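Local coordinates for protein cycloalternan-forming enzyme (Listeria monocytogenes serovar 1/2a, PDB 5F7U) that belongs to glycoside hydrolase family 31, combining a TIM barrel with several beta domains and a family 6 carbohydrate-binding module, and binds glycans at several sites, at residues L359-F365 against I705-K710; G743-L747 against G799-P803; L614-L618 against D737-M741; A629-A633 against Y645-T649; M849-S853 against V865-A871. The protein carries 1 engineered substitution. All blocks are in the same frame, centred on the assembly; numbering follows the deposited sequence. Where two conformers were deposited one is given.

How the contacts relate
From the N terminus, residues 359-365 lead into the first strand of the TIM barrel, and contact 1 holds them against helix 702-715, closing a loop that takes in the whole barrel. Contact 4, a short-range contact between the seventh strand and its following helix, lies within that span. Contact 3 starts on barrel helix 607-622 and closes only at 737-741, so it also encloses contact 4 but crosses contact 1, tying the barrel to the C-terminal sheet. Contacts 2 and 5 then follow in series. Contact 2 joins neighbouring beta sheets and touches contact 3 through adjacent strands; contact 5 is a hairpin that touches contacts 1 and 2.

Contact 1. Residues L359-F365 against I705-K710; sequences LLPKWAF and IYTAAK
Tyr706, the residue most deeply covered here, projects from helix 702-715 into the loop that precedes strand 367-369. The loop is extended from Leu359 to Pro361 and then forms a 3-10 turn over 362-365, with Phe365 N bonded to Lys362 O (2.9 Å). The two segments run in opposite senses: Leu359 CA lies 6.1 Å from Lys710 CA, and Lys362 CA lies 6.4 Å from Tyr706 CA. With chi1 at t, Tyr706 reaches the loop backbone, where OH donates a hydrogen bond to Leu360 O (2.7 Å). Lys362 CB sits almost squarely over a face of the phenol ring, a CH-pi contact 3.9 Å from the Tyr706 ring centroid. Leu359 (t, p) points at the helix and spans one turn: its CD1 is 3.9 Å from Tyr706 CE1 and 4.2 Å from Ala709 CB, while Leu359 CD2 meets Lys710 CD at 3.8 Å. The amino group of Lys710 is engaged in a salt bridge with Asp714. Phe365 (chi1 m) also points at the helix. Ala709 CB covers a face of its ring, 4.0 Å from the Phe365 centroid, and Phe365 CD2 approaches Tyr706 CD1 at 3.6 Å with the ring planes at 53°. The entrance to the first strand of the TIM barrel is thus packed on a helix that follows the eighth, bringing the two ends of a (beta/alpha)8 domain together.

Contact 2. Residues G743-L747 against G799-P803; sequences GDDLL and GAIIP
Gly799 opens the second segment with phi/psi of 91/-6, a conformation in which a beta carbon would crowd the preceding carbonyl oxygen. The chain turns here after leaving strand 794-797, which pairs with 746-748 and bonds through Lys797 to the backbone of Asp745. Ala800 comes next and makes the closest approach of the two backbones, its CA 5.8 Å from Asp745 CA. Both beta carbons point inward, so that Ala800 CB lies 3.6 Å from Asp745 CB. At Ile801 strand 801-806 begins and the side chain turns away, leaving the backbone to interact through a water: Ile801 N donates to it at 2.9 Å, and the same water is hydrogen-bonded to Asp745 OD2 at 2.6 Å, with Asp745 in the m rotamer (chi1 -57°). Ile802 points back across the gap. Its CD1 meets CD2 of Leu746 (m, t) at 3.9 Å, and Ala796 of strand 794-797 adjoins both side chains. Pro803 continues the strand toward Pro703 and Tyr704 of helix 702-715. A single water and a small apolar patch thus bridge the point where the chain passes from one sheet to the next in the largely beta C-terminal region of a family 31 glycoside hydrolase.

Contact 3. Residues L614-L618 against D737-M741; sequences LKAGL and DEQYM
Two leucines one turn apart on helix 607-622 present their side chains to a loop that ends in strand 740-742. Leu614 and Leu618 are joined by the helical bond Leu618 N to Leu614 O (3.0 Å), and both CA-to-CB bonds point across. Their rotamers differ. Leu614 is t, p, which places CD2 3.4 Å from Asp737 O and CD1 3.7 Å from Tyr740 CD2. Leu618 is m, t, bringing its CD2 to 3.7 Å from Tyr740 CB and its CD1 to 4.2 Å from Asp737 CA. Tyr740 adopts chi1 p (52°) on a strongly extended backbone (-167/168), so its ring lies alongside both leucines while OH continues to a hydrogen bond with Phe654 O. The backbones come nearest at Lys615 and Asp737, with CA atoms 6.3 Å apart. Here Lys615 is stretched out (m, t, t, t) and Asp737 takes chi1 p (58°). Lys615 CE reaches Asp737 OD2 at 3.4 Å, but Lys615 NZ stays 4.1 Å from that oxygen, beyond a salt bridge. A water spans the charges, donating to Asp737 OD2 at 2.6 Å and accepting a weak bond from Lys615 NZ at 3.1 Å; Lys615 NZ also bonds to Asp258 O. The barrel helix and the C-terminal sheet therefore meet through apolar packing, with a hydrated pair of opposite charges beside it in place of a direct ionic link.

Contact 4. Residues A629-A633 against Y645-T649; sequences AWDMA and YKRAT
The methyl of Ala648 is the small bump round which this contact is shaped, on the face of helix 642-653 turned toward residues 629-633. Trp630 (chi1 p) extends from the strand until its CH2 is 3.5 Å from Ala648 CB. The chain then continues through Met632 to Ala633, which lies close against the helix: Ala633 CA is 5.2 Å from Ala648 CA, Ala633 N is 3.4 Å from Ala648 CB, and the two CB atoms are 3.8 Å apart. The indole tip and the 632-633 backbone thus make a hollow that Ala648 CB occupies. A second fit is made by Met632 (p, t, m). Its CE enters the notch between Tyr645 and Thr649, one helical turn apart, lying over a face of the phenol at 3.9 Å from the Tyr645 ring centroid in a CH-pi contact, and 3.2 Å from Thr649 OG1. Tyr645 (t) also brings CD1 to 4.1 Å from Ala633 CB, and its OH bonds to Arg673 O. This is the strand-to-helix half of the beta-alpha-beta unit formed by strand 628-631, helix 642-653 and strand 657-660, the seventh and eighth strands of the TIM barrel. Chemically the contact is apolar: the hydroxyl of Thr649 is directed back into its own helix, OG1 donating to Tyr645 O at 2.7 Å, so the two segments are held by close fit and dispersion, not by polar bonds between them.

Contact 5. Residues M849-S853 against V865-A871; sequences MRDIS and VDLPAMA
A pair of backbone hydrogen bonds joins Ser853 to Asp866: Asp866 N donates to Ser853 O at 2.8 Å, and Ser853 N to Asp866 O at a longer 3.3 Å. This is an antiparallel hydrogen-bonded pair, CA atoms 5.2 Å apart, with both side chains on the same sheet face; the axes of 849-853 and 865-867 approach to 5.2 Å, their directions 167° apart. Next along, Pro868, opposite Asp851, has no N-H to offer Asp851 O, and a water links the strands instead, donating to Asp851 O (2.7 Å) and Asp866 O (2.9 Å). Pro868 CD lies 3.4 Å from Asp851 O. Arg850 (m, m, t) crosses to the departing 869-871 loop, with Met870 CA over one face of its guanidinium and Arg850 CD 3.8 Å from Met870 SD; its NE forms a salt bridge with Asp842. Ile852 CD1 packs on Pro868 CD (3.6 Å), and Ile852, like Met870, also touches Phe828 of another sheet. Strands 848-857 and 862-867 form a beta hairpin whose second strand peels away at the proline.

Contact 1. Residues L359-F365 against I705-K710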
# COMPACT_ATOMS: atom_id res chain seq x y z
N LEU A 359 2.17 12.29 8.56
CA LEU A 359 0.73 12.33 8.90
C LEU A 359 -0.01 13.39 8.11
O LEU A 359 0.38 14.56 8.08
CB LEU A 359 0.52 12.56 10.41
CG LEU A 359 -0.95 12.58 10.87
CD1 LEU A 359 -1.65 11.24 10.62
CD2 LEU A 359 -1.00 12.97 12.34
N LEU A 360 -1.11 12.98 7.47
CA LEU A 360 -1.98 13.90 6.74
C LEU A 360 -3.15 14.32 7.61
O LEU A 360 -3.49 13.59 8.54
CB LEU A 360 -2.49 13.20 5.48
CG LEU A 360 -1.41 12.80 4.45
CD1 LEU A 360 -2.10 12.12 3.28
CD2 LEU A 360 -0.57 13.98 3.94
N PRO A 361 -3.78 15.48 7.31
CA PRO A 361 -5.00 15.84 8.06
C PRO A 361 -6.11 14.83 7.91
O PRO A 361 -6.14 14.08 6.93
CB PRO A 361 -5.43 17.19 7.48
CG PRO A 361 -4.54 17.48 6.35
CD PRO A 361 -3.42 16.49 6.29
N LYS A 362 -7.01 14.82 8.90
CA LYS A 362 -8.12 13.87 8.89
C LYS A 362 -8.97 13.92 7.63
O LYS A 362 -9.48 12.89 7.19
CB LYS A 362 -8.99 14.09 10.12
CG LYS A 362 -9.99 12.95 10.33
CD LYS A 362 -10.32 12.87 11.81
CE LYS A 362 -11.64 13.45 12.15
NZ LYS A 362 -11.68 13.28 13.66
N TRP A 363 -9.11 15.09 7.03
CA TRP A 363 -9.92 15.18 5.80
C TRP A 363 -9.44 14.30 4.66
O TRP A 363 -10.25 13.87 3.84
CB TRP A 363 -10.08 16.63 5.32
CG TRP A 363 -8.90 17.28 4.63
CD1 TRP A 363 -7.99 18.14 5.19
CD2 TRP A 363 -8.54 17.16 3.24
NE1 TRP A 363 -7.08 18.55 4.25
CE2 TRP A 363 -7.39 17.98 3.04
CE3 TRP A 363 -9.07 16.46 2.14
CZ2 TRP A 363 -6.77 18.11 1.78
CZ3 TRP A 363 -8.45 16.58 0.89
CH2 TRP A 363 -7.30 17.41 0.72
N ALA A 364 -8.15 14.00 4.63
CA ALA A 364 -7.62 13.10 3.62
C ALA A 364 -8.21 11.68 3.71
O ALA A 364 -8.17 10.94 2.72
CB ALA A 364 -6.09 13.07 3.69
N PHE A 365 -8.78 11.34 4.87
CA PHE A 365 -9.31 9.99 5.14
C PHE A 365 -10.82 9.83 4.97
O PHE A 365 -11.37 8.75 5.24
CB PHE A 365 -8.79 9.51 6.50
CG PHE A 365 -7.30 9.42 6.50
CD1 PHE A 365 -6.67 8.30 5.95
CD2 PHE A 365 -6.53 10.50 6.94
CE1 PHE A 365 -5.28 8.24 5.86
CE2 PHE A 365 -5.14 10.45 6.85
CZ PHE A 365 -4.51 9.32 6.32
N ILE A 705 -9.75 4.75 12.11
CA ILE A 705 -8.97 4.90 10.87
C ILE A 705 -7.88 5.96 11.03
O ILE A 705 -6.72 5.74 10.65
CB ILE A 705 -9.89 5.22 9.67
CG1 ILE A 705 -10.80 4.00 9.38
CG2 ILE A 705 -9.08 5.66 8.43
CD1 ILE A 705 -11.90 4.30 8.36
N TYR A 706 -8.23 7.09 11.64
CA TYR A 706 -7.26 8.16 11.75
C TYR A 706 -6.20 7.85 12.79
O TYR A 706 -5.04 8.24 12.64
CB TYR A 706 -7.94 9.51 12.01
CG TYR A 706 -7.04 10.70 11.73
CD1 TYR A 706 -6.33 10.80 10.51
CD2 TYR A 706 -6.87 11.70 12.68
CE1 TYR A 706 -5.49 11.88 10.26
CE2 TYR A 706 -6.04 12.80 12.43
CZ TYR A 706 -5.35 12.88 11.23
OH TYR A 706 -4.53 13.96 11.00
N THR A 707 -6.58 7.14 13.86
CA THR A 707 -5.56 6.67 14.80
C THR A 707 -4.60 5.73 14.09
O THR A 707 -3.38 5.78 14.33
CB THR A 707 -6.19 6.00 16.04
OG1 THR A 707 -7.02 6.96 16.71
CG2 THR A 707 -5.12 5.52 17.05
N ALA A 708 -5.12 4.87 13.21
CA ALA A 708 -4.24 3.98 12.43
C ALA A 708 -3.32 4.78 11.51
O ALA A 708 -2.15 4.43 11.34
CB ALA A 708 -5.04 2.96 11.64
N ALA A 709 -3.83 5.87 10.95
CA ALA A 709 -3.00 6.75 10.10
C ALA A 709 -1.82 7.33 10.90
O ALA A 709 -0.68 7.36 10.41
CB ALA A 709 -3.84 7.86 9.49
N LYS A 710 -2.07 7.72 12.14
CA LYS A 710 -1.02 8.23 13.01
C LYS A 710 -0.02 7.13 13.36
O LYS A 710 1.17 7.40 13.43
CB LYS A 710 -1.63 8.85 14.28
CG LYS A 710 -0.64 9.28 15.36
CD LYS A 710 0.06 10.57 15.04
CE LYS A 710 0.36 11.41 16.28
NZ LYS A 710 0.89 10.62 17.44

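Contact 2. Residues G743-L747 against G799-P803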
# COMPACT_ATOMS: atom_id res chain seq x y z
N GLY A 743 -6.17 -1.34 10.02
CA GLY A 743 -5.76 -0.94 11.40
C GLY A 743 -5.22 -2.16 12.14
O GLY A 743 -4.85 -3.14 11.50
N ASP A 744 -5.20 -2.13 13.47
CA ASP A 744 -4.63 -3.27 14.23
C ASP A 744 -5.60 -4.42 14.33
O ASP A 744 -5.17 -5.56 14.53
CB ASP A 744 -4.31 -2.87 15.69
CG ASP A 744 -3.31 -1.72 15.82
OD1 ASP A 744 -2.35 -1.65 15.03
OD2 ASP A 744 -3.49 -0.88 16.75
N ASP A 745 -6.90 -4.12 14.26
CA ASP A 745 -7.93 -5.03 14.79
C ASP A 745 -8.92 -5.65 13.84
O ASP A 745 -9.61 -6.60 14.23
CB ASP A 745 -8.73 -4.33 15.87
CG ASP A 745 -7.86 -3.81 16.96
OD1 ASP A 745 -7.15 -4.62 17.57
OD2 ASP A 745 -7.89 -2.58 17.18
N LEU A 746 -9.04 -5.11 12.62
CA LEU A 746 -10.13 -5.52 11.73
C LEU A 746 -9.59 -6.38 10.63
O LEU A 746 -8.60 -6.01 9.99
CB LEU A 746 -10.88 -4.33 11.14
CG LEU A 746 -11.61 -3.40 12.13
CD1 LEU A 746 -12.23 -2.23 11.36
CD2 LEU A 746 -12.66 -4.17 12.94
N LEU A 747 -10.22 -7.54 10.45
CA LEU A 747 -9.92 -8.39 9.32
C LEU A 747 -11.01 -8.16 8.28
O LEU A 747 -12.22 -8.39 8.55
CB LEU A 747 -9.82 -9.86 9.74
CG LEU A 747 -9.26 -10.90 8.74
CD1 LEU A 747 -8.95 -12.19 9.49
CD2 LEU A 747 -10.20 -11.20 7.56
N GLY A 799 -9.88 -8.76 21.99
CA GLY A 799 -9.21 -7.72 22.76
C GLY A 799 -9.31 -6.35 22.12
O GLY A 799 -8.92 -5.36 22.74
N ALA A 800 -9.87 -6.28 20.91
CA ALA A 800 -9.99 -5.00 20.17
C ALA A 800 -10.72 -3.92 20.96
O ALA A 800 -11.73 -4.20 21.61
CB ALA A 800 -10.67 -5.20 18.82
N ILE A 801 -10.18 -2.71 20.89
CA ILE A 801 -10.81 -1.49 21.41
C ILE A 801 -10.86 -0.56 20.21
O ILE A 801 -9.82 -0.12 19.71
CB ILE A 801 -10.02 -0.86 22.58
CG1 ILE A 801 -9.91 -1.86 23.75
CG2 ILE A 801 -10.70 0.43 23.04
CD1 ILE A 801 -8.71 -1.65 24.67
N ILE A 802 -12.07 -0.31 19.70
CA ILE A 802 -12.26 0.41 18.43
C ILE A 802 -13.03 1.71 18.66
O ILE A 802 -14.22 1.66 18.94
CB ILE A 802 -12.98 -0.47 17.39
CG1 ILE A 802 -12.18 -1.76 17.13
CG2 ILE A 802 -13.24 0.29 16.08
CD1 ILE A 802 -13.02 -2.90 16.56
N PRO A 803 -12.36 2.88 18.53
CA PRO A 803 -13.07 4.16 18.69
C PRO A 803 -13.95 4.45 17.49
O PRO A 803 -13.56 4.18 16.34
CB PRO A 803 -11.95 5.20 18.77
CG PRO A 803 -10.81 4.57 18.03
CD PRO A 803 -10.93 3.07 18.19
O HOH W 1 -7.65 -1.89 19.63

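Contact 3. Residues L614-L618 against D737-M741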
# COMPACT_ATOMS: atom_id res chain seq x y z
N LEU A 614 -6.12 -4.50 -5.51
CA LEU A 614 -5.90 -4.97 -4.15
C LEU A 614 -4.44 -5.48 -3.98
O LEU A 614 -3.80 -5.19 -2.96
CB LEU A 614 -6.96 -6.00 -3.73
CG LEU A 614 -6.92 -6.56 -2.31
CD1 LEU A 614 -6.75 -5.46 -1.25
CD2 LEU A 614 -8.20 -7.35 -2.07
N LYS A 615 -3.92 -6.19 -4.98
CA LYS A 615 -2.50 -6.60 -4.94
C LYS A 615 -1.57 -5.40 -4.84
O LYS A 615 -0.57 -5.40 -4.06
CB LYS A 615 -2.16 -7.48 -6.15
CG LYS A 615 -2.92 -8.81 -6.10
CD LYS A 615 -2.70 -9.60 -7.38
CE LYS A 615 -3.74 -10.69 -7.53
NZ LYS A 615 -3.56 -11.46 -8.83
N ALA A 616 -1.90 -4.35 -5.60
CA ALA A 616 -1.11 -3.13 -5.61
C ALA A 616 -1.10 -2.46 -4.23
O ALA A 616 -0.05 -2.04 -3.76
CB ALA A 616 -1.65 -2.16 -6.66
N GLY A 617 -2.27 -2.39 -3.57
CA GLY A 617 -2.34 -1.80 -2.21
C GLY A 617 -1.60 -2.62 -1.17
O GLY A 617 -0.93 -2.06 -0.29
N LEU A 618 -1.70 -3.94 -1.27
CA LEU A 618 -1.07 -4.81 -0.29
C LEU A 618 0.46 -4.83 -0.43
O LEU A 618 1.18 -4.83 0.57
CB LEU A 618 -1.64 -6.24 -0.37
CG LEU A 618 -3.12 -6.36 0.01
CD1 LEU A 618 -3.64 -7.78 -0.21
CD2 LEU A 618 -3.42 -5.85 1.44
N ASP A 737 -4.55 -12.90 -0.99
CA ASP A 737 -4.61 -11.59 -1.65
C ASP A 737 -6.03 -11.07 -1.81
O ASP A 737 -6.25 -10.10 -2.54
CB ASP A 737 -3.87 -11.65 -3.00
CG ASP A 737 -4.42 -12.70 -3.94
OD1 ASP A 737 -5.47 -13.34 -3.63
OD2 ASP A 737 -3.76 -12.94 -4.97
N GLU A 738 -6.99 -11.70 -1.12
CA GLU A 738 -8.39 -11.28 -1.18
C GLU A 738 -8.97 -11.02 0.21
O GLU A 738 -10.19 -11.02 0.41
CB GLU A 738 -9.24 -12.28 -1.98
CG GLU A 738 -8.69 -12.58 -3.37
CD GLU A 738 -9.60 -13.45 -4.24
OE1 GLU A 738 -10.69 -13.88 -3.78
OE2 GLU A 738 -9.24 -13.67 -5.42
N GLN A 739 -8.07 -10.76 1.16
CA GLN A 739 -8.45 -10.28 2.49
C GLN A 739 -7.24 -9.56 3.05
O GLN A 739 -6.13 -9.70 2.53
CB GLN A 739 -8.85 -11.43 3.41
CG GLN A 739 -7.71 -12.40 3.75
CD GLN A 739 -8.20 -13.55 4.61
OE1 GLN A 739 -8.91 -14.43 4.14
NE2 GLN A 739 -7.82 -13.54 5.88
N TYR A 740 -7.45 -8.82 4.14
CA TYR A 740 -6.35 -8.07 4.74
C TYR A 740 -6.71 -7.57 6.11
O TYR A 740 -7.89 -7.61 6.51
CB TYR A 740 -5.98 -6.87 3.85
CG TYR A 740 -7.13 -5.97 3.47
CD1 TYR A 740 -7.55 -4.91 4.30
CD2 TYR A 740 -7.80 -6.15 2.24
CE1 TYR A 740 -8.61 -4.07 3.92
CE2 TYR A 740 -8.85 -5.31 1.86
CZ TYR A 740 -9.24 -4.27 2.70
OH TYR A 740 -10.28 -3.43 2.31
N MET A 741 -5.71 -7.10 6.84
CA MET A 741 -5.96 -6.44 8.12
C MET A 741 -6.08 -4.94 7.86
O MET A 741 -5.36 -4.39 7.01
CB MET A 741 -4.82 -6.68 9.12
CG MET A 741 -4.64 -8.14 9.54
SD MET A 741 -6.09 -8.87 10.32
CE MET A 741 -6.29 -7.87 11.80
O HOH W 2 -4.96 -13.69 -7.19

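Contact 4. Residues A629-A633 against Y645-T649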
# COMPACT_ATOMS: atom_id res chain seq x y z
N ALA A 629 -4.52 4.73 -2.28
CA ALA A 629 -5.86 4.84 -2.86
C ALA A 629 -5.94 4.04 -4.15
O ALA A 629 -4.92 3.69 -4.73
CB ALA A 629 -6.19 6.29 -3.18
N TRP A 630 -7.17 3.86 -4.62
CA TRP A 630 -7.41 3.38 -5.99
C TRP A 630 -8.67 4.06 -6.50
O TRP A 630 -9.45 4.60 -5.70
CB TRP A 630 -7.53 1.84 -6.02
CG TRP A 630 -8.75 1.28 -5.30
CD1 TRP A 630 -9.08 1.45 -3.97
CD2 TRP A 630 -9.76 0.43 -5.86
NE1 TRP A 630 -10.26 0.78 -3.68
CE2 TRP A 630 -10.69 0.14 -4.81
CE3 TRP A 630 -9.96 -0.12 -7.13
CZ2 TRP A 630 -11.83 -0.67 -5.02
CZ3 TRP A 630 -11.10 -0.95 -7.34
CH2 TRP A 630 -12.01 -1.21 -6.28
N ASP A 631 -8.85 4.08 -7.82
CA ASP A 631 -10.10 4.55 -8.41
C ASP A 631 -11.14 3.45 -8.21
O ASP A 631 -11.11 2.46 -8.93
CB ASP A 631 -9.93 4.82 -9.92
CG ASP A 631 -8.81 5.82 -10.25
OD1 ASP A 631 -8.46 6.67 -9.42
OD2 ASP A 631 -8.28 5.77 -11.38
N MET A 632 -12.03 3.59 -7.22
CA MET A 632 -12.94 2.49 -6.87
C MET A 632 -13.78 2.10 -8.09
O MET A 632 -14.33 2.97 -8.78
CB MET A 632 -13.80 2.81 -5.64
CG MET A 632 -14.60 4.10 -5.72
SD MET A 632 -16.01 4.03 -4.58
CE MET A 632 -17.13 3.13 -5.63
N ALA A 633 -13.82 0.80 -8.37
CA ALA A 633 -14.55 0.24 -9.53
C ALA A 633 -13.97 0.58 -10.90
O ALA A 633 -14.62 0.30 -11.89
CB ALA A 633 -16.05 0.56 -9.46
N TYR A 645 -19.67 -2.28 -8.83
CA TYR A 645 -19.69 -1.00 -8.13
C TYR A 645 -19.89 -1.23 -6.62
O TYR A 645 -19.19 -0.61 -5.81
CB TYR A 645 -20.76 -0.07 -8.71
CG TYR A 645 -20.60 1.35 -8.19
CD1 TYR A 645 -19.71 2.24 -8.81
CD2 TYR A 645 -21.31 1.78 -7.06
CE1 TYR A 645 -19.55 3.52 -8.33
CE2 TYR A 645 -21.14 3.07 -6.57
CZ TYR A 645 -20.26 3.93 -7.21
OH TYR A 645 -20.08 5.21 -6.75
N LYS A 646 -20.81 -2.12 -6.26
CA LYS A 646 -21.13 -2.40 -4.85
C LYS A 646 -19.97 -3.10 -4.14
O LYS A 646 -19.63 -2.75 -2.99
CB LYS A 646 -22.42 -3.24 -4.74
CG LYS A 646 -23.68 -2.45 -5.00
CD LYS A 646 -24.89 -3.35 -4.78
CE LYS A 646 -26.20 -2.58 -4.80
NZ LYS A 646 -27.29 -3.56 -4.49
N ARG A 647 -19.34 -4.05 -4.82
CA ARG A 647 -18.19 -4.78 -4.25
C ARG A 647 -17.01 -3.86 -4.02
O ARG A 647 -16.36 -3.93 -2.97
CB ARG A 647 -17.78 -5.97 -5.13
CG ARG A 647 -18.83 -7.08 -5.25
CD ARG A 647 -19.20 -7.64 -3.88
NE ARG A 647 -19.89 -8.93 -3.94
CZ ARG A 647 -20.48 -9.50 -2.90
NH1 ARG A 647 -20.42 -8.92 -1.69
NH2 ARG A 647 -21.10 -10.66 -3.06
N ALA A 648 -16.75 -3.00 -5.00
CA ALA A 648 -15.66 -2.04 -4.94
C ALA A 648 -15.91 -0.99 -3.86
O ALA A 648 -14.99 -0.65 -3.11
CB ALA A 648 -15.48 -1.38 -6.29
N THR A 649 -17.15 -0.50 -3.77
CA THR A 649 -17.55 0.46 -2.74
C THR A 649 -17.21 -0.06 -1.35
O THR A 649 -16.60 0.66 -0.56
CB THR A 649 -19.06 0.74 -2.81
OG1 THR A 649 -19.35 1.45 -4.01
CG2 THR A 649 -19.56 1.54 -1.60

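Contact 5. Residues M849-S853 against V865-A871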
# COMPACT_ATOMS: atom_id res chain seq x y z
N MET A 849 -3.28 11.98 23.09
CA MET A 849 -3.41 10.52 23.15
C MET A 849 -4.24 10.14 24.37
O MET A 849 -3.94 10.58 25.48
CB MET A 849 -2.05 9.81 23.18
CG MET A 849 -1.13 10.05 21.98
SD MET A 849 -1.87 9.86 20.33
CE MET A 849 -2.13 8.09 20.25
N ARG A 850 -5.28 9.34 24.17
CA ARG A 850 -6.12 8.88 25.27
C ARG A 850 -5.85 7.39 25.43
O ARG A 850 -6.15 6.60 24.53
CB ARG A 850 -7.61 9.12 25.00
CG ARG A 850 -7.98 10.49 24.45
CD ARG A 850 -7.86 11.56 25.51
NE ARG A 850 -8.46 12.80 25.04
CZ ARG A 850 -8.46 13.95 25.71
NH1 ARG A 850 -7.89 14.03 26.91
NH2 ARG A 850 -9.02 15.02 25.18
N ASP A 851 -5.28 7.02 26.58
CA ASP A 851 -4.89 5.64 26.83
C ASP A 851 -6.02 4.91 27.55
O ASP A 851 -6.33 5.22 28.72
CB ASP A 851 -3.59 5.55 27.64
CG ASP A 851 -2.38 6.16 26.91
OD1 ASP A 851 -2.29 6.13 25.65
OD2 ASP A 851 -1.50 6.69 27.63
N ILE A 852 -6.63 3.95 26.85
CA ILE A 852 -7.77 3.18 27.35
C ILE A 852 -7.28 1.78 27.62
O ILE A 852 -6.54 1.21 26.80
CB ILE A 852 -8.92 3.01 26.30
CG1 ILE A 852 -9.02 4.19 25.31
CG2 ILE A 852 -10.25 2.63 26.97
CD1 ILE A 852 -9.64 5.45 25.86
N SER A 853 -7.68 1.20 28.75
CA SER A 853 -7.35 -0.20 28.99
C SER A 853 -8.56 -0.97 29.49
O SER A 853 -9.44 -0.41 30.17
CB SER A 853 -6.17 -0.35 29.95
OG SER A 853 -6.50 0.11 31.25
N VAL A 865 -13.17 -1.31 32.64
CA VAL A 865 -12.63 -0.37 31.65
C VAL A 865 -12.04 0.82 32.40
O VAL A 865 -12.73 1.44 33.22
CB VAL A 865 -13.69 0.09 30.63
CG1 VAL A 865 -13.08 1.05 29.60
CG2 VAL A 865 -14.30 -1.11 29.92
N ASP A 866 -10.77 1.10 32.12
CA ASP A 866 -10.08 2.23 32.70
C ASP A 866 -10.07 3.33 31.66
O ASP A 866 -9.33 3.27 30.67
CB ASP A 866 -8.67 1.85 33.14
CG ASP A 866 -8.66 0.95 34.37
OD1 ASP A 866 -9.71 0.75 35.05
OD2 ASP A 866 -7.55 0.44 34.69
N LEU A 867 -10.94 4.32 31.88
CA LEU A 867 -11.10 5.43 30.95
C LEU A 867 -10.26 6.61 31.44
O LEU A 867 -10.33 6.98 32.61
CB LEU A 867 -12.59 5.78 30.85
CG LEU A 867 -13.14 6.76 29.83
CD1 LEU A 867 -13.12 6.19 28.42
CD2 LEU A 867 -14.56 7.13 30.24
N PRO A 868 -9.41 7.19 30.56
CA PRO A 868 -8.61 8.33 31.00
C PRO A 868 -9.49 9.58 31.01
O PRO A 868 -10.66 9.49 30.62
CB PRO A 868 -7.54 8.42 29.91
CG PRO A 868 -8.25 7.99 28.67
CD PRO A 868 -9.21 6.90 29.12
N ALA A 869 -8.94 10.72 31.43
CA ALA A 869 -9.62 12.00 31.27
C ALA A 869 -10.01 12.17 29.79
O ALA A 869 -9.21 11.86 28.90
CB ALA A 869 -8.73 13.13 31.72
N MET A 870 -11.24 12.61 29.54
CA MET A 870 -11.75 12.84 28.17
C MET A 870 -12.39 14.22 28.10
O MET A 870 -12.86 14.75 29.11
CB MET A 870 -12.80 11.78 27.78
CG MET A 870 -12.35 10.33 27.83
SD MET A 870 -11.11 9.89 26.60
CE MET A 870 -12.11 9.76 25.13
N ALA A 871 -12.43 14.79 26.90
CA ALA A 871 -13.07 16.08 26.68
C ALA A 871 -14.53 15.92 26.29
O ALA A 871 -15.27 16.90 26.25
CB ALA A 871 -12.31 16.86 25.63
O HOH W 3 -6.66 4.22 31.25